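Local coordinates for RING finger protein unkempt homolog (Mus musculus, PDB 5ELK) that binds specific mRNA sequences through clustered CCCH zinc fingers and represses translation, controlling the early morphology of cortical neurons, at residues A[41-55]-A[74-88]. Residues are numbered along the deposited sequence; the frame is centred on the assembly and turned at random.
With ZN (zinc ion), chain D; nucleotides of chain B.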
ATOM      1  N   ARG A  41      -3.736  -7.240   0.035  1.00 48.70           N
ATOM      2  CA  ARG A  41      -2.730  -7.659   0.990  1.00 44.23           C
ATOM      3  C   ARG A  41      -1.364  -7.098   0.645  1.00 39.38           C
ATOM      4  O   ARG A  41      -1.058  -6.816  -0.514  1.00 40.59           O
ATOM      5  CB  ARG A  41      -2.668  -9.184   1.035  1.00 50.56           C
ATOM      6  CG  ARG A  41      -1.666  -9.737   2.018  1.00 53.28           C
ATOM      7  CD  ARG A  41      -1.899 -11.213   2.237  1.00 59.58           C
ATOM      8  NE  ARG A  41      -0.698 -11.997   1.975  1.00 60.35           N
ATOM      9  CZ  ARG A  41       0.275 -12.186   2.857  1.00 61.67           C
ATOM     10  NH1 ARG A  41       0.203 -11.641   4.066  1.00 65.55           N
ATOM     11  NH2 ARG A  41       1.328 -12.918   2.530  1.00 57.73           N
ATOM     12  N   ARG A  42      -0.542  -6.957   1.673  1.00 36.26           N
ATOM     13  CA  ARG A  42       0.804  -6.441   1.521  1.00 39.80           C
ATOM     14  C   ARG A  42       1.759  -7.232   2.407  1.00 42.45           C
ATOM     15  O   ARG A  42       1.576  -7.309   3.621  1.00 48.02           O
ATOM     16  CB  ARG A  42       0.828  -4.953   1.900  1.00 43.55           C
ATOM     17  CG  ARG A  42       2.197  -4.340   1.993  1.00 41.32           C
ATOM     18  CD  ARG A  42       2.116  -2.836   1.821  1.00 39.63           C
ATOM     19  NE  ARG A  42       3.419  -2.186   1.936  1.00 33.70           N
ATOM     20  CZ  ARG A  42       3.929  -1.729   3.074  1.00 34.62           C
ATOM     21  NH1 ARG A  42       3.251  -1.850   4.205  1.00 37.03           N
ATOM     22  NH2 ARG A  42       5.116  -1.142   3.083  1.00 33.45           N
ATOM     23  N   ARG A  43       2.771  -7.838   1.800  1.00 40.85           N
ATOM     24  CA  ARG A  43       3.840  -8.447   2.575  1.00 39.73           C
ATOM     25  C   ARG A  43       4.673  -7.337   3.204  1.00 43.91           C
ATOM     26  O   ARG A  43       5.071  -6.384   2.531  1.00 46.76           O
ATOM     27  CB  ARG A  43       4.705  -9.340   1.692  1.00 40.04           C
ATOM     28  CG  ARG A  43       3.949 -10.529   1.111  1.00 39.36           C
ATOM     29  CD  ARG A  43       4.715 -11.175  -0.030  1.00 36.29           C
ATOM     30  NE  ARG A  43       4.773 -10.305  -1.200  1.00 39.48           N
ATOM     31  CZ  ARG A  43       5.573 -10.498  -2.244  1.00 32.05           C
ATOM     32  NH1 ARG A  43       6.395 -11.531  -2.277  1.00 38.19           N
ATOM     33  NH2 ARG A  43       5.554  -9.649  -3.254  1.00 35.43           N
ATOM     34  N   SER A  44       4.912  -7.448   4.502  1.00 41.50           N
ATOM     35  CA  SER A  44       5.729  -6.479   5.192  1.00 43.93           C
ATOM     36  C   SER A  44       7.123  -6.491   4.567  1.00 44.64           C
ATOM     37  O   SER A  44       7.753  -7.549   4.496  1.00 39.93           O
ATOM     38  CB  SER A  44       5.820  -6.825   6.675  1.00 55.89           C
ATOM     39  OG  SER A  44       6.533  -5.817   7.367  1.00 65.03           O
ATOM     40  N   PRO A  45       7.611  -5.319   4.108  1.00 40.16           N
ATOM     41  CA  PRO A  45       8.936  -5.253   3.482  1.00 38.82           C
ATOM     42  C   PRO A  45      10.081  -5.485   4.452  1.00 45.28           C
ATOM     43  O   PRO A  45      11.231  -5.462   4.019  1.00 47.51           O
ATOM     44  CB  PRO A  45       8.991  -3.835   2.919  1.00 39.21           C
ATOM     45  CG  PRO A  45       8.035  -3.071   3.732  1.00 49.11           C
ATOM     46  CD  PRO A  45       6.939  -4.011   4.085  1.00 43.78           C
ATOM     47  N   ARG A  46       9.773  -5.719   5.728  1.00 44.76           N
ATOM     48  CA  ARG A  46      10.795  -6.036   6.716  1.00 58.64           C
ATOM     49  C   ARG A  46      11.016  -7.550   6.773  1.00 59.20           C
ATOM     50  O   ARG A  46      12.106  -8.009   7.116  1.00 63.20           O
ATOM     51  CB  ARG A  46      10.409  -5.488   8.101  1.00 79.21           C
ATOM     52  CG  ARG A  46       9.437  -6.353   8.902  1.00 97.83           C
ATOM     53  CD  ARG A  46       9.110  -5.731  10.264  1.00110.07           C
ATOM     54  NE  ARG A  46       7.819  -6.181  10.786  1.00118.71           N
ATOM     55  CZ  ARG A  46       7.311  -5.824  11.965  1.00124.52           C
ATOM     56  NH1 ARG A  46       7.983  -5.009  12.770  1.00125.56           N
ATOM     57  NH2 ARG A  46       6.127  -6.288  12.341  1.00127.58           N
ATOM     58  N   LYS A  47       9.973  -8.313   6.440  1.00 53.92           N
ATOM     59  CA  LYS A  47      10.040  -9.776   6.429  1.00 57.11           C
ATOM     60  C   LYS A  47      10.301 -10.338   5.028  1.00 58.23           C
ATOM     61  O   LYS A  47      10.892 -11.412   4.879  1.00 65.52           O
ATOM     62  CB  LYS A  47       8.746 -10.384   6.988  1.00 57.46           C
ATOM     63  CG  LYS A  47       8.612 -10.354   8.504  1.00 68.54           C
ATOM     64  CD  LYS A  47       9.709 -11.143   9.227  1.00 81.71           C
ATOM     65  CE  LYS A  47       9.631 -12.643   8.960  1.00 90.00           C
ATOM     66  NZ  LYS A  47      10.445 -13.075   7.787  1.00 91.81           N
ATOM     67  N   HIS A  48       9.849  -9.613   4.011  1.00 49.04           N
ATOM     68  CA  HIS A  48      10.000 -10.053   2.632  1.00 43.98           C
ATOM     69  C   HIS A  48      10.632  -8.941   1.830  1.00 50.92           C
ATOM     70  O   HIS A  48      10.128  -7.815   1.798  1.00 44.44           O
ATOM     71  CB  HIS A  48       8.649 -10.441   2.041  1.00 39.60           C
ATOM     72  CG  HIS A  48       7.952 -11.511   2.811  1.00 48.95           C
ATOM     73  ND1 HIS A  48       7.010 -11.238   3.781  1.00 49.66           N
ATOM     74  CD2 HIS A  48       8.072 -12.860   2.774  1.00 47.52           C
ATOM     75  CE1 HIS A  48       6.571 -12.373   4.296  1.00 50.82           C
ATOM     76  NE2 HIS A  48       7.202 -13.371   3.704  1.00 47.68           N
ATOM     77  N   LYS A  49      11.748  -9.262   1.187  1.00 52.98           N
ATOM     78  CA  LYS A  49      12.466  -8.289   0.388  1.00 52.90           C
ATOM     79  C   LYS A  49      12.074  -8.467  -1.061  1.00 47.14           C
ATOM     80  O   LYS A  49      12.404  -9.477  -1.683  1.00 56.57           O
ATOM     81  CB  LYS A  49      13.975  -8.470   0.553  1.00 55.44           C
ATOM     82  CG  LYS A  49      14.667  -7.276   1.200  1.00 52.39           C
ATOM     83  CD  LYS A  49      14.999  -7.511   2.665  1.00 55.84           C
ATOM     84  CE  LYS A  49      14.128  -6.684   3.611  1.00 56.65           C
ATOM     85  NZ  LYS A  49      14.514  -5.238   3.660  1.00 55.97           N
ATOM     86  N   TYR A  50      11.339  -7.497  -1.586  1.00 34.72           N
ATOM     87  CA  TYR A  50      10.952  -7.522  -2.981  1.00 36.93           C
ATOM     88  C   TYR A  50      11.154  -6.164  -3.628  1.00 38.37           C
ATOM     89  O   TYR A  50      11.174  -5.139  -2.956  1.00 40.72           O
ATOM     90  CB  TYR A  50       9.499  -7.983  -3.131  1.00 42.90           C
ATOM     91  CG  TYR A  50       8.505  -7.263  -2.232  1.00 39.82           C
ATOM     92  CD1 TYR A  50       7.864  -6.104  -2.652  1.00 35.22           C
ATOM     93  CD2 TYR A  50       8.194  -7.756  -0.976  1.00 30.58           C
ATOM     94  CE1 TYR A  50       6.952  -5.462  -1.845  1.00 35.41           C
ATOM     95  CE2 TYR A  50       7.283  -7.115  -0.168  1.00 38.77           C
ATOM     96  CZ  TYR A  50       6.668  -5.971  -0.602  1.00 35.37           C
ATOM     97  OH  TYR A  50       5.762  -5.342   0.220  1.00 33.51           O
ATOM     98  N   ARG A  51      11.320  -6.186  -4.945  1.00 37.20           N
ATOM     99  CA  ARG A  51      11.556  -4.987  -5.729  1.00 32.70           C
ATOM    100  C   ARG A  51      10.254  -4.208  -5.948  1.00 36.49           C
ATOM    101  O   ARG A  51       9.157  -4.756  -5.798  1.00 33.18           O
ATOM    102  CB  ARG A  51      12.210  -5.373  -7.069  1.00 40.22           C
ATOM    103  CG  ARG A  51      13.757  -5.387  -7.099  1.00 56.10           C
ATOM    104  CD  ARG A  51      14.419  -5.796  -5.769  1.00 63.17           C
ATOM    105  NE  ARG A  51      15.124  -7.071  -5.853  1.00 74.69           N
ATOM    106  CZ  ARG A  51      15.431  -7.835  -4.806  1.00 73.90           C
ATOM    107  NH1 ARG A  51      15.094  -7.479  -3.573  1.00 63.90           N
ATOM    108  NH2 ARG A  51      16.071  -8.977  -4.995  1.00 78.22           N
ATOM    109  N   SER A  52      10.385  -2.927  -6.289  1.00 34.82           N
ATOM    110  CA  SER A  52       9.225  -2.079  -6.551  1.00 41.59           C
ATOM    111  C   SER A  52       8.429  -2.551  -7.770  1.00 40.85           C
ATOM    112  O   SER A  52       7.226  -2.323  -7.853  1.00 52.34           O
ATOM    113  CB  SER A  52       9.653  -0.623  -6.765  1.00 37.79           C
ATOM    114  OG  SER A  52      10.581  -0.516  -7.829  1.00 34.73           O
ATOM    115  N   SER A  53       9.097  -3.206  -8.709  1.00 41.77           N
ATOM    116  CA  SER A  53       8.476  -3.555  -9.986  1.00 38.01           C
ATOM    117  C   SER A  53       7.378  -4.621  -9.817  1.00 41.06           C
ATOM    118  O   SER A  53       7.508  -5.512  -8.979  1.00 42.59           O
ATOM    119  CB  SER A  53       9.540  -4.045 -10.971  1.00 35.49           C
ATOM    120  OG  SER A  53      10.449  -4.917 -10.333  1.00 43.11           O
ATOM    121  N   PRO A  54       6.294  -4.533 -10.615  1.00 35.58           N
ATOM    122  CA  PRO A  54       5.203  -5.519 -10.568  1.00 40.92           C
ATOM    123  C   PRO A  54       5.619  -6.916 -11.033  1.00 43.44           C
ATOM    124  O   PRO A  54       6.435  -7.012 -11.948  1.00 43.97           O
ATOM    125  CB  PRO A  54       4.180  -4.961 -11.563  1.00 37.12           C
ATOM    126  CG  PRO A  54       4.543  -3.541 -11.765  1.00 34.81           C
ATOM    127  CD  PRO A  54       6.019  -3.473 -11.598  1.00 29.61           C
ATOM    128  N   CYS A  55       5.077  -7.965 -10.414  1.00 35.23           N
ATOM    129  CA  CYS A  55       5.248  -9.321 -10.921  1.00 34.01           C
ATOM    130  C   CYS A  55       4.350  -9.502 -12.142  1.00 32.97           C
ATOM    131  O   CYS A  55       3.138  -9.327 -12.047  1.00 40.33           O
ATOM    132  CB  CYS A  55       4.893 -10.360  -9.853  1.00 39.27           C
ATOM    133  SG  CYS A  55       5.138 -12.092 -10.379  1.00 32.84           S
ATOM    134  N   ASP A  74       4.872 -16.120  -1.692  1.00 49.61           N
ATOM    135  CA  ASP A  74       5.327 -14.967  -0.918  1.00 45.16           C
ATOM    136  C   ASP A  74       6.842 -14.764  -0.962  1.00 47.48           C
ATOM    137  O   ASP A  74       7.363 -13.839  -0.342  1.00 59.10           O
ATOM    138  CB  ASP A  74       4.859 -15.107   0.531  1.00 42.12           C
ATOM    139  CG  ASP A  74       3.378 -14.804   0.701  1.00 47.01           C
ATOM    140  OD1 ASP A  74       2.763 -14.193  -0.203  1.00 45.11           O
ATOM    141  OD2 ASP A  74       2.827 -15.170   1.759  1.00 58.96           O
ATOM    142  N   ALA A  75       7.543 -15.606  -1.712  1.00 44.62           N
ATOM    143  CA  ALA A  75       8.991 -15.489  -1.845  1.00 40.36           C
ATOM    144  C   ALA A  75       9.354 -14.740  -3.119  1.00 41.47           C
ATOM    145  O   ALA A  75      10.535 -14.546  -3.419  1.00 46.80           O
ATOM    146  CB  ALA A  75       9.634 -16.858  -1.841  1.00 41.41           C
ATOM    147  N   CYS A  76       8.340 -14.323  -3.871  1.00 35.76           N
ATOM    148  CA  CYS A  76       8.580 -13.573  -5.098  1.00 42.82           C
ATOM    149  C   CYS A  76       9.230 -12.224  -4.804  1.00 33.30           C
ATOM    150  O   CYS A  76       8.818 -11.507  -3.899  1.00 41.59           O
ATOM    151  CB  CYS A  76       7.285 -13.361  -5.887  1.00 42.89           C
ATOM    152  SG  CYS A  76       7.588 -13.017  -7.638  1.00 39.63           S
ATOM    153  N   GLN A  77      10.247 -11.890  -5.591  1.00 39.64           N
ATOM    154  CA  GLN A  77      11.009 -10.655  -5.420  1.00 40.02           C
ATOM    155  C   GLN A  77      10.424  -9.526  -6.262  1.00 38.63           C
ATOM    156  O   GLN A  77      11.124  -8.602  -6.668  1.00 46.46           O
ATOM    157  CB  GLN A  77      12.467 -10.904  -5.792  1.00 38.30           C
ATOM    158  CG  GLN A  77      13.116 -11.964  -4.929  1.00 51.36           C
ATOM    159  CD  GLN A  77      13.788 -11.376  -3.716  1.00 57.31           C
ATOM    160  OE1 GLN A  77      14.793 -10.680  -3.837  1.00 55.70           O
ATOM    161  NE2 GLN A  77      13.237 -11.644  -2.537  1.00 64.65           N
ATOM    162  N   TYR A  78       9.124  -9.618  -6.505  1.00 35.79           N
ATOM    163  CA  TYR A  78       8.392  -8.622  -7.263  1.00 28.37           C
ATOM    164  C   TYR A  78       7.110  -8.325  -6.510  1.00 32.67           C
ATOM    165  O   TYR A  78       6.677  -9.138  -5.696  1.00 31.54           O
ATOM    166  CB  TYR A  78       8.064  -9.171  -8.649  1.00 40.27           C
ATOM    167  CG  TYR A  78       9.263  -9.323  -9.558  1.00 39.69           C
ATOM    168  CD1 TYR A  78      10.080 -10.449  -9.500  1.00 30.60           C
ATOM    169  CD2 TYR A  78       9.575  -8.341 -10.484  1.00 43.34           C
ATOM    170  CE1 TYR A  78      11.170 -10.581 -10.337  1.00 31.38           C
ATOM    171  CE2 TYR A  78      10.662  -8.473 -11.328  1.00 42.95           C
ATOM    172  CZ  TYR A  78      11.454  -9.594 -11.248  1.00 36.81           C
ATOM    173  OH  TYR A  78      12.539  -9.723 -12.080  1.00 33.85           O
ATOM    174  N   CYS A  79       6.490  -7.184  -6.793  1.00 27.10           N
ATOM    175  CA  CYS A  79       5.238  -6.829  -6.134  1.00 33.88           C
ATOM    176  C   CYS A  79       4.072  -7.661  -6.657  1.00 33.30           C
ATOM    177  O   CYS A  79       3.990  -7.935  -7.844  1.00 38.62           O
ATOM    178  CB  CYS A  79       4.937  -5.343  -6.324  1.00 33.09           C
ATOM    179  SG  CYS A  79       6.097  -4.257  -5.473  1.00 38.84           S
ATOM    180  N   HIS A  80       3.173  -8.039  -5.750  1.00 38.80           N
ATOM    181  CA  HIS A  80       2.020  -8.878  -6.065  1.00 39.08           C
ATOM    182  C   HIS A  80       0.690  -8.136  -5.932  1.00 32.92           C
ATOM    183  O   HIS A  80      -0.359  -8.663  -6.306  1.00 36.84           O
ATOM    184  CB  HIS A  80       2.004 -10.111  -5.157  1.00 38.24           C
ATOM    185  CG  HIS A  80       2.849 -11.244  -5.652  1.00 41.76           C
ATOM    186  ND1 HIS A  80       3.052 -12.395  -4.928  1.00 43.45           N
ATOM    187  CD2 HIS A  80       3.545 -11.399  -6.808  1.00 38.07           C
ATOM    188  CE1 HIS A  80       3.843 -13.208  -5.605  1.00 40.77           C
ATOM    189  NE2 HIS A  80       4.156 -12.628  -6.748  1.00 38.56           N
ATOM    190  N   THR A  81       0.728  -6.926  -5.390  1.00 32.83           N
ATOM    191  CA  THR A  81      -0.461  -6.079  -5.329  1.00 31.34           C
ATOM    192  C   THR A  81      -0.081  -4.624  -5.473  1.00 31.83           C
ATOM    193  O   THR A  81       1.060  -4.231  -5.226  1.00 35.00           O
ATOM    194  CB  THR A  81      -1.209  -6.209  -4.005  1.00 36.60           C
ATOM    195  OG1 THR A  81      -0.418  -5.638  -2.954  1.00 42.78           O
ATOM    196  CG2 THR A  81      -1.507  -7.651  -3.683  1.00 33.09           C
ATOM    197  N   ARG A  82      -1.063  -3.826  -5.871  1.00 34.62           N
ATOM    198  CA  ARG A  82      -0.857  -2.416  -6.115  1.00 31.39           C
ATOM    199  C   ARG A  82      -0.447  -1.772  -4.803  1.00 34.63           C
ATOM    200  O   ARG A  82       0.390  -0.861  -4.758  1.00 38.07           O
ATOM    201  CB  ARG A  82      -2.150  -1.794  -6.637  1.00 36.56           C
ATOM    202  CG  ARG A  82      -2.141  -0.273  -6.722  1.00 34.52           C
ATOM    203  CD  ARG A  82      -3.481   0.243  -7.221  1.00 31.88           C
ATOM    204  NE  ARG A  82      -3.707  -0.089  -8.627  1.00 42.02           N
ATOM    205  CZ  ARG A  82      -4.715  -0.829  -9.088  1.00 52.31           C
ATOM    206  NH1 ARG A  82      -5.637  -1.333  -8.272  1.00 54.45           N
ATOM    207  NH2 ARG A  82      -4.807  -1.065 -10.387  1.00 57.89           N
ATOM    208  N   THR A  83      -1.021  -2.273  -3.720  1.00 28.29           N
ATOM    209  CA  THR A  83      -0.666  -1.761  -2.415  1.00 38.76           C
ATOM    210  C   THR A  83       0.803  -2.010  -2.105  1.00 38.99           C
ATOM    211  O   THR A  83       1.473  -1.146  -1.534  1.00 35.47           O
ATOM    212  CB  THR A  83      -1.526  -2.375  -1.321  1.00 39.44           C
ATOM    213  OG1 THR A  83      -2.905  -2.201  -1.665  1.00 37.19           O
ATOM    214  CG2 THR A  83      -1.237  -1.694   0.006  1.00 49.77           C
ATOM    215  N   GLU A  84       1.302  -3.186  -2.477  1.00 34.31           N
ATOM    216  CA  GLU A  84       2.699  -3.518  -2.225  1.00 34.43           C
ATOM    217  C   GLU A  84       3.624  -2.586  -2.976  1.00 32.91           C
ATOM    218  O   GLU A  84       4.724  -2.275  -2.521  1.00 28.37           O
ATOM    219  CB  GLU A  84       3.004  -4.958  -2.619  1.00 38.79           C
ATOM    220  CG  GLU A  84       2.612  -5.944  -1.553  1.00 44.47           C
ATOM    221  CD  GLU A  84       3.306  -7.273  -1.692  1.00 40.46           C
ATOM    222  OE1 GLU A  84       3.735  -7.628  -2.811  1.00 37.88           O
ATOM    223  OE2 GLU A  84       3.438  -7.955  -0.662  1.00 39.81           O
ATOM    224  N   GLN A  85       3.180  -2.139  -4.138  1.00 36.36           N
ATOM    225  CA  GLN A  85       3.995  -1.244  -4.936  1.00 31.44           C
ATOM    226  C   GLN A  85       3.910   0.201  -4.419  1.00 29.22           C
ATOM    227  O   GLN A  85       4.926   0.864  -4.231  1.00 23.03           O
ATOM    228  CB  GLN A  85       3.551  -1.308  -6.390  1.00 30.92           C
ATOM    229  CG  GLN A  85       4.395  -0.477  -7.322  1.00 34.35           C
ATOM    230  CD  GLN A  85       3.927  -0.556  -8.755  1.00 37.86           C
ATOM    231  OE1 GLN A  85       2.737  -0.430  -9.039  1.00 41.51           O
ATOM    232  NE2 GLN A  85       4.861  -0.764  -9.673  1.00 40.75           N
ATOM    233  N   GLN A  86       2.692   0.679  -4.194  1.00 25.03           N
ATOM    234  CA  GLN A  86       2.481   2.064  -3.799  1.00 32.35           C
ATOM    235  C   GLN A  86       3.148   2.360  -2.463  1.00 34.31           C
ATOM    236  O   GLN A  86       3.629   3.468  -2.237  1.00 31.57           O
ATOM    237  CB  GLN A  86       0.989   2.385  -3.736  1.00 29.77           C
ATOM    238  CG  GLN A  86       0.326   2.480  -5.105  1.00 26.75           C
ATOM    239  CD  GLN A  86      -0.959   3.275  -5.087  1.00 32.73           C
ATOM    240  OE1 GLN A  86      -2.050   2.712  -5.058  1.00 42.59           O
ATOM    241  NE2 GLN A  86      -0.839   4.598  -5.104  1.00 33.23           N
ATOM    242  N   PHE A  87       3.216   1.350  -1.603  1.00 32.12           N
ATOM    243  CA  PHE A  87       3.807   1.512  -0.286  1.00 24.50           C
ATOM    244  C   PHE A  87       5.150   0.815  -0.207  1.00 33.16           C
ATOM    245  O   PHE A  87       5.595   0.418   0.868  1.00 30.44           O
ATOM    246  CB  PHE A  87       2.848   0.984   0.769  1.00 30.68           C
ATOM    247  CG  PHE A  87       1.599   1.798   0.880  1.00 29.47           C
ATOM    248  CD1 PHE A  87       0.529   1.558   0.047  1.00 29.35           C
ATOM    249  CD2 PHE A  87       1.509   2.835   1.791  1.00 36.84           C
ATOM    250  CE1 PHE A  87      -0.611   2.315   0.137  1.00 33.53           C
ATOM    251  CE2 PHE A  87       0.364   3.592   1.882  1.00 31.19           C
ATOM    252  CZ  PHE A  87      -0.693   3.333   1.058  1.00 33.02           C
ATOM    253  N   HIS A  88       5.810   0.679  -1.351  1.00 35.90           N
ATOM    254  CA  HIS A  88       7.164   0.164  -1.353  1.00 30.86           C
ATOM    255  C   HIS A  88       8.111   1.258  -0.855  1.00 30.67           C
ATOM    256  O   HIS A  88       7.938   2.424  -1.204  1.00 41.15           O
ATOM    257  CB  HIS A  88       7.570  -0.281  -2.752  1.00 31.51           C
ATOM    258  CG  HIS A  88       8.822  -1.092  -2.777  1.00 34.41           C
ATOM    259  ND1 HIS A  88      10.080  -0.528  -2.888  1.00 36.74           N
ATOM    260  CD2 HIS A  88       9.023  -2.429  -2.678  1.00 41.43           C
ATOM    261  CE1 HIS A  88      10.990  -1.480  -2.871  1.00 41.42           C
ATOM    262  NE2 HIS A  88      10.380  -2.644  -2.743  1.00 42.05           N
TER
HETATM  263 ZN    ZN D 402       5.398 -13.224  -8.273  1.00 51.14          ZN
ATOM    264  P     G B   5      -6.691   4.993  -9.299  1.00 50.04           P
ATOM    265  OP1   G B   5      -6.521   4.274 -10.592  1.00 61.42           O
ATOM    266  OP2   G B   5      -7.722   6.060  -9.200  1.00 52.90           O
ATOM    267  O5'   G B   5      -7.010   3.966  -8.122  1.00 51.51           O
ATOM    268  C5'   G B   5      -6.542   2.623  -8.169  1.00 49.75           C
ATOM    269  C4'   G B   5      -6.601   1.968  -6.811  1.00 51.71           C
ATOM    270  O4'   G B   5      -5.500   2.457  -5.996  1.00 48.57           O
ATOM    271  C3'   G B   5      -7.880   2.223  -6.006  1.00 57.13           C
ATOM    272  O3'   G B   5      -8.221   1.055  -5.259  1.00 62.99           O
ATOM    273  C2'   G B   5      -7.460   3.333  -5.046  1.00 54.55           C
ATOM    274  O2'   G B   5      -8.204   3.383  -3.843  1.00 56.73           O
ATOM    275  C1'   G B   5      -5.998   2.980  -4.782  1.00 52.89           C
ATOM    276  N9    G B   5      -5.167   4.128  -4.401  1.00 49.96           N
ATOM    277  C8    G B   5      -4.828   5.202  -5.191  1.00 42.66           C
ATOM    278  N7    G B   5      -4.073   6.063  -4.572  1.00 35.68           N
ATOM    279  C5    G B   5      -3.907   5.534  -3.299  1.00 37.31           C
ATOM    280  C6    G B   5      -3.184   6.031  -2.183  1.00 31.85           C
ATOM    281  O6    G B   5      -2.532   7.071  -2.096  1.00 35.06           O
ATOM    282  N1    G B   5      -3.275   5.189  -1.084  1.00 29.74           N
ATOM    283  C2    G B   5      -3.969   4.002  -1.069  1.00 40.67           C
ATOM    284  N2    G B   5      -3.933   3.322   0.087  1.00 38.65           N
ATOM    285  N3    G B   5      -4.647   3.522  -2.101  1.00 39.38           N
ATOM    286  C4    G B   5      -4.572   4.334  -3.177  1.00 41.92           C
ATOM    287  P     U B   3       6.030   4.397 -11.162  1.00 55.00           P
ATOM    288  OP1   U B   3       5.416   5.538 -11.878  1.00 55.41           O
ATOM    289  OP2   U B   3       7.457   4.425 -10.744  1.00 60.51           O
ATOM    290  O5'   U B   3       5.162   4.165  -9.852  1.00 53.39           O
ATOM    291  C5'   U B   3       4.671   2.875  -9.521  1.00 48.71           C
ATOM    292  C4'   U B   3       3.305   2.966  -8.897  1.00 44.63           C
ATOM    293  O4'   U B   3       3.422   3.602  -7.589  1.00 43.95           O
ATOM    294  C3'   U B   3       2.303   3.805  -9.685  1.00 42.73           C
ATOM    295  O3'   U B   3       0.987   3.288  -9.465  1.00 42.59           O
ATOM    296  C2'   U B   3       2.433   5.171  -9.018  1.00 40.17           C
ATOM    297  O2'   U B   3       1.326   6.029  -9.202  1.00 39.41           O
ATOM    298  C1'   U B   3       2.613   4.765  -7.556  1.00 38.20           C
ATOM    299  N1    U B   3       3.259   5.780  -6.704  1.00 44.50           N
ATOM    300  C2    U B   3       2.782   5.957  -5.408  1.00 42.07           C
ATOM    301  O2    U B   3       1.861   5.305  -4.933  1.00 37.73           O
ATOM    302  N3    U B   3       3.422   6.929  -4.666  1.00 41.04           N
ATOM    303  C4    U B   3       4.459   7.738  -5.077  1.00 41.52           C
ATOM    304  O4    U B   3       4.926   8.573  -4.297  1.00 39.94           O
ATOM    305  C5    U B   3       4.888   7.493  -6.424  1.00 44.70           C
ATOM    306  C6    U B   3       4.294   6.553  -7.175  1.00 40.36           C
ATOM    307  P     A B   4      -0.173   3.509 -10.558  1.00 44.60           P
ATOM    308  OP1   A B   4      -0.856   2.208 -10.803  1.00 61.42           O
ATOM    309  OP2   A B   4       0.450   4.257 -11.680  1.00 46.17           O
ATOM    310  O5'   A B   4      -1.221   4.492  -9.859  1.00 42.11           O
ATOM    311  C5'   A B   4      -1.972   4.067  -8.727  1.00 40.52           C
ATOM    312  C4'   A B   4      -3.081   5.031  -8.368  1.00 46.59           C
ATOM    313  O4'   A B   4      -2.531   6.303  -7.919  1.00 41.31           O
ATOM    314  C3'   A B   4      -4.078   5.378  -9.475  1.00 45.66           C
ATOM    315  O3'   A B   4      -5.314   5.662  -8.832  1.00 51.17           O
ATOM    316  C2'   A B   4      -3.527   6.697 -10.004  1.00 41.33           C
ATOM    317  O2'   A B   4      -4.470   7.485 -10.705  1.00 47.26           O
ATOM    318  C1'   A B   4      -3.085   7.355  -8.698  1.00 38.06           C
ATOM    319  N9    A B   4      -2.068   8.400  -8.827  1.00 40.80           N
ATOM    320  C8    A B   4      -0.978   8.412  -9.660  1.00 44.39           C
ATOM    321  N7    A B   4      -0.218   9.470  -9.507  1.00 43.60           N
ATOM    322  C5    A B   4      -0.834  10.206  -8.502  1.00 38.97           C
ATOM    323  C6    A B   4      -0.500  11.433  -7.890  1.00 37.97           C
ATOM    324  N6    A B   4       0.571  12.155  -8.226  1.00 36.47           N
ATOM    325  N1    A B   4      -1.321  11.891  -6.910  1.00 34.34           N
ATOM    326  C2    A B   4      -2.397  11.148  -6.580  1.00 40.55           C
ATOM    327  N3    A B   4      -2.812   9.978  -7.082  1.00 37.53           N
ATOM    328  C4    A B   4      -1.977   9.550  -8.058  1.00 36.43           C
TER
HETATM  329  O   HOH W   1       5.490  -2.550  -0.142  1.00 23.77           O
HETATM  330  O   HOH W   2      10.259 -11.702  -1.022  1.00 32.49           O
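Arg43 grips Glu84 side-on: NE reaches OE2 at 2.8 Å and NH2 reaches OE1, also at 2.8 Å, both on syn lone pairs, with guanidinium and carboxylate nearly coplanar. The bend at chi3 (-69°) turns the guanidinium back so that its remaining N-H groups meet backbone carbonyls: NH1 those of Asp74 and Cys76, while NH2 meets Tyr78 O at 2.7 Å. The Tyr50 ring covers one face of this group; the His80 ring lies flat on the other, planes 9° apart. Glu84 is fixed in turn, its OE2 taking Arg43 N on the anti lone pair and its OE1 taking His80 N at 3.0 Å. With an alanine here instead of Arg43, the Glu84 carboxylate would probably lose its countercharge, and the carbonyls of Asp74, Cys76 and Tyr78 their shared donor. Farther out, Tyr50 OH bonds Arg43 O. Zinc is held by Cys55, Cys76 and His80 NE2 (2.1 Å), with Cys70 completing the CCCH site. The buried Arg43-Glu84 pair thus joins residues 41-55 to the turn and helix that carry zinc ligand His80 and the RNA-contacting Gln86; neutralised and amply bonded, the guanidinium is probably held rigid beside the zinc site.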